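Local coordinates for protein lactate racemase (Thermoanaerobacterium thermosaccharolyticum, PDB 2YJG) that catalyses the interconversion of the D- and L-isomers of lactate, using a nickel pincer complex derived from nicotinic acid mononucleotide as its cofactor, at residues 45-50 / 250-255; 68-73 / 166-171; 186-191 / 222-227; 265-270 / 420-425. All coordinates share one frame; numbering follows the deposited sequence.

Contact 1 (45-50 / 250-255); sequences RALENP and AFAGHS
Ala46 and the alternate residues Ala250 and Ala252 meet methyl to methyl where helix 39-48 lies on strand 247-253. Ala46 CB stands 3.8 Å from Ala250 CB and 3.9 Å from Ala252 CB, so one methyl meets two on the same face of the strand. Ala252 CB presses in turn on the helix backbone, 3.5 Å from Ala46 O, while Leu47 CD2 reaches the same methyl at 4.1 Å. Leu47 also touches Phe235 of the adjoining strand 233-241.

Arg45 works by length. From CB the chain runs extended through CG (anti to the backbone N, chi1 -178°) to CD, three methylenes that meet no atom of strand 247-253 closely. The third torsion, 63°, then swings NE out of that line. NE gives its hydrogen to water 1 at 2.6 Å, with the water in the guanidinium plane at its edge. Past CZ, at the tip, NH2 lies 2.7 Å from the same water. Water 1 donates to Ala250 O, so solvent joins the charged end to the strand.

Asn49 ND2 bonds back to Arg45 O, which lies nearly in the Asn49 amide plane. Past it, Pro50 CA lies 3.3 Å from Ala252 O in a CA-H...O contact. Water 2 accepts from Ala252 N at 3.0 Å and lies beside Asn49 O. Gly253, close to Pro50, has backbone angles that suit a residue without a side chain. Ile51 then takes up backbone hydrogen bonds with Ala252 and His254. The arrangement is that of an alpha/beta layer, a helix packed through small residues on what is, within this chain, an edge strand of the mixed sheet.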
# COMPACT_ATOMS: atom_id res chain seq x y z
N ARG A 45 -10.20 26.87 1.65
CA ARG A 45 -10.93 27.96 2.30
C ARG A 45 -11.12 27.68 3.78
O ARG A 45 -10.87 28.55 4.62
CB ARG A 45 -12.31 28.20 1.62
CG ARG A 45 -13.15 29.36 2.18
CD ARG A 45 -14.55 29.47 1.54
NE ARG A 45 -15.37 28.28 1.81
CZ ARG A 45 -16.64 28.11 1.44
NH1 ARG A 45 -17.32 29.06 0.80
NH2 ARG A 45 -17.26 26.96 1.75
N ALA A 46 -11.56 26.47 4.11
CA ALA A 46 -11.71 26.06 5.51
C ALA A 46 -10.41 26.19 6.25
O ALA A 46 -10.36 26.74 7.34
CB ALA A 46 -12.19 24.60 5.61
N LEU A 47 -9.36 25.58 5.70
CA LEU A 47 -8.06 25.60 6.34
C LEU A 47 -7.55 27.05 6.50
O LEU A 47 -6.94 27.40 7.52
CB LEU A 47 -7.05 24.76 5.56
CG LEU A 47 -7.32 23.23 5.56
CD1 LEU A 47 -6.36 22.55 4.55
CD2 LEU A 47 -7.24 22.62 6.97
N GLU A 48 -7.82 27.89 5.50
CA GLU A 48 -7.34 29.27 5.56
C GLU A 48 -8.18 30.17 6.53
O GLU A 48 -7.78 31.29 6.87
CB GLU A 48 -7.33 29.86 4.16
CG GLU A 48 -6.24 29.31 3.13
CD GLU A 48 -6.57 29.66 1.67
OE1 GLU A 48 -7.37 30.58 1.39
OE2 GLU A 48 -6.02 29.01 0.77
N ASN A 49 -9.31 29.64 7.04
CA ASN A 49 -10.27 30.40 7.84
C ASN A 49 -10.72 29.51 9.00
O ASN A 49 -11.94 29.11 9.10
CB ASN A 49 -11.45 30.81 6.95
CG ASN A 49 -11.02 31.81 5.85
OD1 ASN A 49 -10.90 33.00 6.12
ND2 ASN A 49 -10.82 31.32 4.61
N PRO A 50 -9.76 29.14 9.89
CA PRO A 50 -10.05 28.25 10.97
C PRO A 50 -11.05 28.87 11.96
O PRO A 50 -11.04 30.08 12.20
CB PRO A 50 -8.70 28.00 11.64
CG PRO A 50 -7.78 29.19 11.13
CD PRO A 50 -8.33 29.53 9.82
N ALA A 250 -16.87 22.54 4.01
CA ALA A 250 -15.78 22.16 4.88
C ALA A 250 -15.58 23.16 6.00
O ALA A 250 -15.77 24.40 5.81
CB ALA A 250 -14.48 21.99 4.06
N PHE A 251 -15.23 22.62 7.17
CA PHE A 251 -15.09 23.34 8.42
C PHE A 251 -13.83 22.86 9.11
O PHE A 251 -13.64 21.66 9.28
CB PHE A 251 -16.33 23.09 9.31
CG PHE A 251 -17.60 23.39 8.63
CD1 PHE A 251 -18.17 22.48 7.77
CD2 PHE A 251 -18.21 24.68 8.76
CE1 PHE A 251 -19.35 22.78 7.06
CE2 PHE A 251 -19.38 24.95 8.08
CZ PHE A 251 -19.94 24.00 7.22
N ALA A 252 -13.01 23.80 9.57
CA ALA A 252 -11.72 23.52 10.15
C ALA A 252 -11.48 24.38 11.37
O ALA A 252 -11.95 25.55 11.42
CB ALA A 252 -10.62 23.76 9.08
N GLY A 253 -10.73 23.83 12.32
CA GLY A 253 -10.27 24.53 13.51
C GLY A 253 -10.54 23.78 14.78
O GLY A 253 -10.27 22.58 14.86
N HIS A 254 -11.09 24.47 15.79
CA HIS A 254 -11.28 23.95 17.12
C HIS A 254 -12.17 22.70 17.04
O HIS A 254 -13.16 22.69 16.28
CB HIS A 254 -11.96 25.02 17.95
CG HIS A 254 -12.11 24.70 19.39
ND1 HIS A 254 -13.10 23.87 19.88
CD2 HIS A 254 -11.45 25.18 20.47
CE1 HIS A 254 -12.99 23.80 21.19
NE2 HIS A 254 -11.99 24.58 21.57
N SER A 255 -11.79 21.66 17.76
CA SER A 255 -12.43 20.35 17.53
C SER A 255 -13.93 20.36 17.86
O SER A 255 -14.71 19.59 17.28
CB SER A 255 -11.71 19.23 18.27
OG SER A 255 -12.13 19.12 19.62
O HOH W 1 -15.07 26.02 3.08
O HOH W 2 -13.24 26.57 8.47

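Contact 2 (68-73 / 166-171); sequences IITSDH and VAEGFI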
# COMPACT_ATOMS: atom_id res chain seq x y z
N ILE A 68 -2.21 12.78 12.49
CA ILE A 68 -3.53 13.08 11.92
C ILE A 68 -4.40 11.83 12.00
O ILE A 68 -4.02 10.79 11.41
CB ILE A 68 -3.48 13.39 10.47
CG1 ILE A 68 -2.50 14.54 10.16
CG2 ILE A 68 -4.88 13.74 9.90
CD1 ILE A 68 -2.22 14.72 8.65
N ILE A 69 -5.57 11.95 12.63
CA ILE A 69 -6.50 10.83 12.70
C ILE A 69 -7.38 10.93 11.47
O ILE A 69 -7.88 12.04 11.14
CB ILE A 69 -7.38 10.82 13.94
CG1 ILE A 69 -6.53 10.74 15.23
CG2 ILE A 69 -8.29 9.59 13.89
CD1 ILE A 69 -7.32 10.93 16.56
N THR A 70 -7.54 9.82 10.75
CA THR A 70 -8.40 9.74 9.60
C THR A 70 -9.37 8.60 9.78
O THR A 70 -9.15 7.69 10.60
CB THR A 70 -7.59 9.56 8.31
OG1 THR A 70 -8.41 9.87 7.16
CG2 THR A 70 -7.08 8.15 8.17
N SER A 71 -10.46 8.64 9.01
CA SER A 71 -11.45 7.60 9.02
C SER A 71 -11.06 6.34 8.24
O SER A 71 -10.17 6.31 7.41
CB SER A 71 -12.79 8.12 8.53
OG SER A 71 -13.33 9.09 9.42
N ASP A 72 -11.78 5.27 8.50
CA ASP A 72 -11.45 4.00 7.90
C ASP A 72 -12.10 3.75 6.56
O ASP A 72 -12.85 4.55 6.11
CB ASP A 72 -11.57 2.83 8.88
CG ASP A 72 -13.02 2.40 9.20
OD1 ASP A 72 -13.97 2.92 8.67
OD2 ASP A 72 -13.17 1.52 10.02
N HIS A 73 -11.69 2.65 5.93
CA HIS A 73 -12.24 2.15 4.65
C HIS A 73 -13.77 2.06 4.61
O HIS A 73 -14.35 2.10 3.52
CB HIS A 73 -11.65 0.74 4.32
CG HIS A 73 -11.96 -0.29 5.37
ND1 HIS A 73 -11.48 -0.20 6.66
CD2 HIS A 73 -12.73 -1.40 5.34
CE1 HIS A 73 -11.94 -1.20 7.38
NE2 HIS A 73 -12.72 -1.94 6.61
N VAL A 166 -4.30 15.99 15.46
CA VAL A 166 -5.24 16.54 14.50
C VAL A 166 -6.21 15.42 14.07
O VAL A 166 -5.85 14.24 14.09
CB VAL A 166 -4.44 17.07 13.26
CG1 VAL A 166 -5.33 17.45 12.15
CG2 VAL A 166 -3.64 18.27 13.65
N ALA A 167 -7.38 15.79 13.56
CA ALA A 167 -8.27 14.77 12.93
C ALA A 167 -9.00 15.33 11.75
O ALA A 167 -9.31 16.55 11.70
CB ALA A 167 -9.31 14.30 13.92
N GLU A 168 -9.32 14.44 10.81
CA GLU A 168 -10.21 14.76 9.75
C GLU A 168 -11.42 13.85 9.82
O GLU A 168 -11.44 12.83 10.53
CB GLU A 168 -9.55 14.69 8.39
CG GLU A 168 -9.10 13.31 7.94
CD GLU A 168 -8.98 13.19 6.42
OE1 GLU A 168 -9.11 14.22 5.72
OE2 GLU A 168 -8.76 12.05 5.92
N GLY A 169 -12.47 14.24 9.12
CA GLY A 169 -13.73 13.49 9.20
C GLY A 169 -14.79 14.10 8.30
O GLY A 169 -14.50 15.01 7.52
N PHE A 170 -16.03 13.65 8.46
CA PHE A 170 -17.17 14.26 7.74
C PHE A 170 -18.38 14.34 8.68
O PHE A 170 -18.43 13.63 9.77
CB PHE A 170 -17.51 13.47 6.47
CG PHE A 170 -18.29 12.26 6.72
CD1 PHE A 170 -17.83 11.28 7.55
CD2 PHE A 170 -19.50 12.10 6.12
CE1 PHE A 170 -18.62 10.19 7.82
CE2 PHE A 170 -20.25 10.99 6.36
CZ PHE A 170 -19.80 10.06 7.21
N ILE A 171 -19.33 15.19 8.31
CA ILE A 171 -20.45 15.49 9.21
C ILE A 171 -21.77 15.15 8.54
O ILE A 171 -22.07 15.69 7.46
CB ILE A 171 -20.46 16.98 9.64
CG1 ILE A 171 -19.29 17.34 10.49
CG2 ILE A 171 -21.77 17.25 10.42
CD1 ILE A 171 -19.03 18.85 10.65
O HOH W 3 -11.44 10.41 11.76
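Ile69 and Ala167 pair in register in the parallel part of a mixed alpha/beta sheet, where strands 66-71 and 164-170 lie side by side. This end is tight. Ile69 N bonds to Val166 O at 2.7 Å, and Ile69 O receives Glu168 N at 2.8 Å, a nearly straight bond. On one face Ile69 CB packs 4.0 Å from Ala167 CB; on the other Ile68 CG2 meets Val166 CG1.

Thr70 and Glu168 run alongside each other, pointing the same way. Thr70 OG1, anti to its backbone N (chi1 -164°), gives its proton to the anti lone pair of Glu168 OE2 at 2.5 Å. Ser79 OG also bonds to OE2 and Thr82 OG1 to OE1, so three hydroxyls grip this buried carboxylate, consistent with an ionised group. An alanine in place of Glu168 would probably leave the hydroxyls of Thr70, Ser79 and Thr82 without this shared partner and open a gap beside Leu83 and Leu86.

The other end is loose. The strands splay until the CA atoms of Ser71 and Gly169 are 6.3 Å apart, and the chain continues into Asp72 and His73, which probably bind the nickel cofactor. A sulfate, probably from the crystallisation liquor, lies about 4 Å from the Ser71 side chain. Between the parted strands sits water 3, which donates to Glu168 O at 2.7 Å and lies 3.3 Å from Ser71 OG.

Contact 3 (186-191 / 222-227); sequences ILPGIA and RDMIYA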
# COMPACT_ATOMS: atom_id res chain seq x y z
N ILE A 186 -11.98 10.46 18.21
CA ILE A 186 -11.38 9.98 19.44
C ILE A 186 -12.17 8.83 20.03
O ILE A 186 -11.63 7.75 20.19
CB ILE A 186 -11.20 11.06 20.48
CG1 ILE A 186 -10.52 12.29 19.86
CG2 ILE A 186 -10.54 10.49 21.76
CD1 ILE A 186 -9.04 12.08 19.38
N LEU A 187 -13.46 9.05 20.33
CA LEU A 187 -14.30 8.02 20.90
C LEU A 187 -15.56 7.96 20.02
O LEU A 187 -16.33 8.91 19.99
CB LEU A 187 -14.64 8.37 22.35
CG LEU A 187 -15.56 7.45 23.16
CD1 LEU A 187 -14.97 6.06 23.33
CD2 LEU A 187 -15.98 8.08 24.51
N PRO A 188 -15.75 6.88 19.24
CA PRO A 188 -15.02 5.63 19.33
C PRO A 188 -13.71 5.47 18.54
O PRO A 188 -13.03 4.44 18.70
CB PRO A 188 -16.05 4.63 18.84
CG PRO A 188 -16.87 5.44 17.73
CD PRO A 188 -16.75 6.88 18.15
N GLY A 189 -13.35 6.40 17.68
CA GLY A 189 -12.44 6.12 16.58
C GLY A 189 -11.09 5.49 16.93
O GLY A 189 -10.63 4.57 16.22
N ILE A 190 -10.48 5.96 18.00
CA ILE A 190 -9.14 5.43 18.41
C ILE A 190 -9.17 4.96 19.87
O ILE A 190 -8.18 5.01 20.53
CB ILE A 190 -8.00 6.44 18.16
CG1 ILE A 190 -8.15 7.76 18.99
CG2 ILE A 190 -7.85 6.67 16.66
CD1 ILE A 190 -6.83 8.57 19.06
N ALA A 191 -10.32 4.51 20.35
CA ALA A 191 -10.53 4.07 21.74
C ALA A 191 -10.46 2.57 21.85
O ALA A 191 -10.52 1.84 20.84
CB ALA A 191 -11.91 4.50 22.25
N ARG A 222 -21.70 13.91 25.21
CA ARG A 222 -20.96 14.49 26.35
C ARG A 222 -19.67 13.73 26.68
O ARG A 222 -18.63 14.34 26.91
CB ARG A 222 -21.90 14.53 27.60
CG ARG A 222 -21.24 15.15 28.83
CD ARG A 222 -22.14 15.13 30.12
NE ARG A 222 -21.41 15.68 31.29
CZ ARG A 222 -21.77 15.53 32.58
NH1 ARG A 222 -22.84 14.81 32.93
NH2 ARG A 222 -21.04 16.09 33.54
N ASP A 223 -19.74 12.40 26.76
CA ASP A 223 -18.53 11.57 26.96
C ASP A 223 -17.53 11.73 25.83
O ASP A 223 -16.32 11.79 26.11
CB ASP A 223 -18.88 10.08 27.23
CG ASP A 223 -19.13 9.79 28.74
OD1 ASP A 223 -19.30 10.76 29.56
OD2 ASP A 223 -19.13 8.62 29.08
N MET A 224 -18.00 11.82 24.57
CA MET A 224 -17.12 11.96 23.43
C MET A 224 -16.36 13.27 23.46
O MET A 224 -15.17 13.33 23.13
CB MET A 224 -17.94 11.85 22.14
CG MET A 224 -18.64 10.49 21.90
SD MET A 224 -19.70 10.65 20.42
CE MET A 224 -20.15 8.89 20.06
N ILE A 225 -17.07 14.33 23.83
CA ILE A 225 -16.54 15.69 23.88
C ILE A 225 -15.43 15.73 24.93
O ILE A 225 -14.33 16.27 24.68
CB ILE A 225 -17.66 16.68 24.15
CG1 ILE A 225 -18.47 16.90 22.87
CG2 ILE A 225 -17.12 17.98 24.76
CD1 ILE A 225 -17.70 17.51 21.76
N TYR A 226 -15.71 15.11 26.07
CA TYR A 226 -14.70 15.07 27.13
C TYR A 226 -13.50 14.26 26.73
O TYR A 226 -12.35 14.71 26.95
CB TYR A 226 -15.30 14.52 28.39
CG TYR A 226 -14.37 14.52 29.56
CD1 TYR A 226 -13.48 13.45 29.81
CD2 TYR A 226 -14.44 15.54 30.50
CE1 TYR A 226 -12.68 13.45 30.97
CE2 TYR A 226 -13.67 15.54 31.63
CZ TYR A 226 -12.78 14.52 31.86
OH TYR A 226 -12.02 14.62 33.01
N ALA A 227 -13.74 13.08 26.12
CA ALA A 227 -12.66 12.25 25.52
C ALA A 227 -11.78 13.03 24.59
O ALA A 227 -10.55 12.89 24.66
CB ALA A 227 -13.23 11.01 24.78
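The backbone at Leu187 comes within 5.5 Å, CA to CA, of Met224 on helix 219-230, just before a cis peptide bond to Pro188 and a type I beta turn from Pro188 to Ala191. This is a loop-on-helix contact in which Ile186 to Pro188, leading into the turn, lie against the helix.

Leu187 carries much of it. Its CB packs 3.9 Å from Ala227 CB, and CG, anti to the backbone N (chi1 178°), leads on to CD2, which lies against the same methyl at 4.0 Å. Ile186 adds its CG2 branch, 4.1 Å from Ala227 CB, while its other branch reaches away toward Ile69 of the sheet. Asp223 turns its carboxylate to Ser149 OG, outside the contact.

Met224 lies extended across the loop carbonyl, with CG only 3.4 Å from Leu187 O. That buried oxygen has no polar partner in the model; SD and CE merely border it. The Pro188 side chain is about 4 Å from that of Lys184, the probable covalent attachment point of the cofactor. At the far end of the methionine, CE touches Pro188 CD at 4.4 Å.

Contact 4 (265-270 / 420-425); sequences FVSEIA and SVIVRE
A helix end meets a strand start here: Ala270, the last residue of helix 257-270, receives Ile422, the first residue of strand 422-425, and Val421 just before it. The chain passes from the helix straight into strand 271-277, which pairs with 422-425 as a two-stranded parallel sheet, and the contact lies where that sheet begins.

One hydrogen bond joins the segments, Ile422 N to Ala270 O at 3.0 Å. It is straight at the proton (170°), yet the donor stands 55° out of the carbonyl plane, above it. Val421 CA approaches the same oxygen at 3.4 Å in a CA-H...O contact, so the carbonyl is met by two consecutive residues. Backbone bonds of Ile422 and Arg424 with Val272 carry the pairing onward.

Around this bond the packing is done by small groups and one long one. Ala270 CB sits tightly against the backbone, 3.4 Å from Ser420 O, while Ser420 OG is held by Asp417 O. Pro173 touches both Ala270 and Ile422, and the side chain of its neighbour His174, a proton donor/acceptor by similarity, is about 9 Å from that of Ile422. Ile422 has CG1 anti to its carbonyl carbon (chi1 -63°), and from there the branch extends back over the last helical turn. Its tip, CD1, rests 4.2 Å from Ala270 CB and 4.1 Å from Ser267 CA.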
# COMPACT_ATOMS: atom_id res chain seq x y z
N PHE A 265 -24.69 23.76 9.77
CA PHE A 265 -24.90 23.74 8.34
C PHE A 265 -25.77 22.49 7.95
O PHE A 265 -26.77 22.58 7.24
CB PHE A 265 -23.56 23.80 7.59
CG PHE A 265 -23.69 23.70 6.10
CD1 PHE A 265 -24.17 24.75 5.35
CD2 PHE A 265 -23.35 22.54 5.44
CE1 PHE A 265 -24.33 24.62 3.99
CE2 PHE A 265 -23.49 22.44 4.06
CZ PHE A 265 -23.97 23.48 3.36
N VAL A 266 -25.36 21.33 8.44
CA VAL A 266 -26.05 20.08 8.16
C VAL A 266 -27.44 20.14 8.68
O VAL A 266 -28.32 19.69 7.95
CB VAL A 266 -25.25 18.84 8.63
CG1 VAL A 266 -26.02 17.57 8.43
CG2 VAL A 266 -23.92 18.75 7.85
N SER A 267 -27.68 20.64 9.90
CA SER A 267 -29.06 20.80 10.39
C SER A 267 -29.95 21.63 9.41
O SER A 267 -31.16 21.31 9.16
CB SER A 267 -29.06 21.48 11.77
OG SER A 267 -30.36 21.43 12.28
N GLU A 268 -29.39 22.73 8.88
CA GLU A 268 -30.17 23.56 7.93
C GLU A 268 -30.58 22.75 6.68
O GLU A 268 -31.70 22.84 6.27
CB GLU A 268 -29.43 24.85 7.51
CG GLU A 268 -29.05 25.76 8.64
CD GLU A 268 -28.48 27.14 8.17
OE1 GLU A 268 -28.80 27.60 7.03
OE2 GLU A 268 -27.71 27.74 8.98
N ILE A 269 -29.69 21.90 6.15
CA ILE A 269 -29.94 21.12 4.93
C ILE A 269 -30.82 19.91 5.20
O ILE A 269 -31.73 19.57 4.39
CB ILE A 269 -28.65 20.54 4.32
CG1 ILE A 269 -27.62 21.60 3.98
CG2 ILE A 269 -28.95 19.73 3.01
CD1 ILE A 269 -28.11 22.98 3.86
N ALA A 270 -30.55 19.23 6.32
CA ALA A 270 -31.18 17.92 6.57
C ALA A 270 -32.47 17.96 7.37
O ALA A 270 -33.20 16.98 7.37
CB ALA A 270 -30.17 17.02 7.24
N SER A 420 -30.87 10.26 5.52
CA SER A 420 -30.32 11.58 5.28
C SER A 420 -30.97 12.76 6.04
O SER A 420 -30.46 13.87 5.98
CB SER A 420 -30.45 11.89 3.78
OG SER A 420 -31.84 12.06 3.40
N VAL A 421 -32.10 12.57 6.70
CA VAL A 421 -32.84 13.64 7.28
C VAL A 421 -32.78 13.63 8.81
O VAL A 421 -32.49 12.59 9.45
CB VAL A 421 -34.32 13.57 6.82
CG1 VAL A 421 -34.44 13.78 5.29
CG2 VAL A 421 -34.97 12.24 7.20
N ILE A 422 -33.13 14.79 9.38
CA ILE A 422 -33.39 14.97 10.79
C ILE A 422 -34.86 15.33 10.85
O ILE A 422 -35.25 16.45 10.44
CB ILE A 422 -32.53 16.13 11.41
CG1 ILE A 422 -31.03 15.79 11.31
CG2 ILE A 422 -32.87 16.42 12.86
CD1 ILE A 422 -30.23 17.04 11.41
N VAL A 423 -35.67 14.42 11.39
CA VAL A 423 -37.12 14.68 11.42
C VAL A 423 -37.46 15.42 12.73
O VAL A 423 -37.26 14.88 13.80
CB VAL A 423 -37.94 13.42 11.30
CG1 VAL A 423 -39.53 13.73 11.44
CG2 VAL A 423 -37.63 12.68 10.00
N ARG A 424 -38.03 16.62 12.60
CA ARG A 424 -38.45 17.42 13.69
C ARG A 424 -39.96 17.50 13.65
O ARG A 424 -40.52 17.81 12.62
CB ARG A 424 -37.83 18.78 13.50
CG ARG A 424 -38.10 19.82 14.57
CD ARG A 424 -38.29 21.20 13.88
NE ARG A 424 -38.62 22.33 14.76
CZ ARG A 424 -39.86 22.78 15.02
NH1 ARG A 424 -40.95 22.21 14.49
NH2 ARG A 424 -40.01 23.83 15.83
N GLU A 425 -40.60 17.17 14.77
CA GLU A 425 -42.04 17.30 14.94
C GLU A 425 -42.49 18.75 14.88
O GLU A 425 -41.96 19.62 15.57
CB GLU A 425 -42.47 16.69 16.28
CG GLU A 425 -43.99 16.63 16.52
CD GLU A 425 -44.37 15.64 17.62
OE1 GLU A 425 -43.54 14.76 17.94
OE2 GLU A 425 -45.50 15.72 18.15

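Contacts 1 and 2 belong to the same mixed sheet, contact 1 at an edge strand of the sheet within this chain and contact 2 further in, with centres 14 Å apart. Contact 3 backs onto contact 2: Ile69 CD1 meets both Ile186 CD1 and Ile190 CD1 at 3.5 Å, linking the strand that leads to the cofactor residues Asp72 and His73 with the loop beside Lys184. Contact 4 joins this layer through its helix, where Phe265 CB lies 3.6 Å from Phe251 CZ of contact 1 and Val266 CG2 lies 3.6 Å from Ile171 O of contact 2. The probable cofactor site thus adjoins contacts 2 and 3, with Ser71 and Lys184 side chains about 8 Å apart.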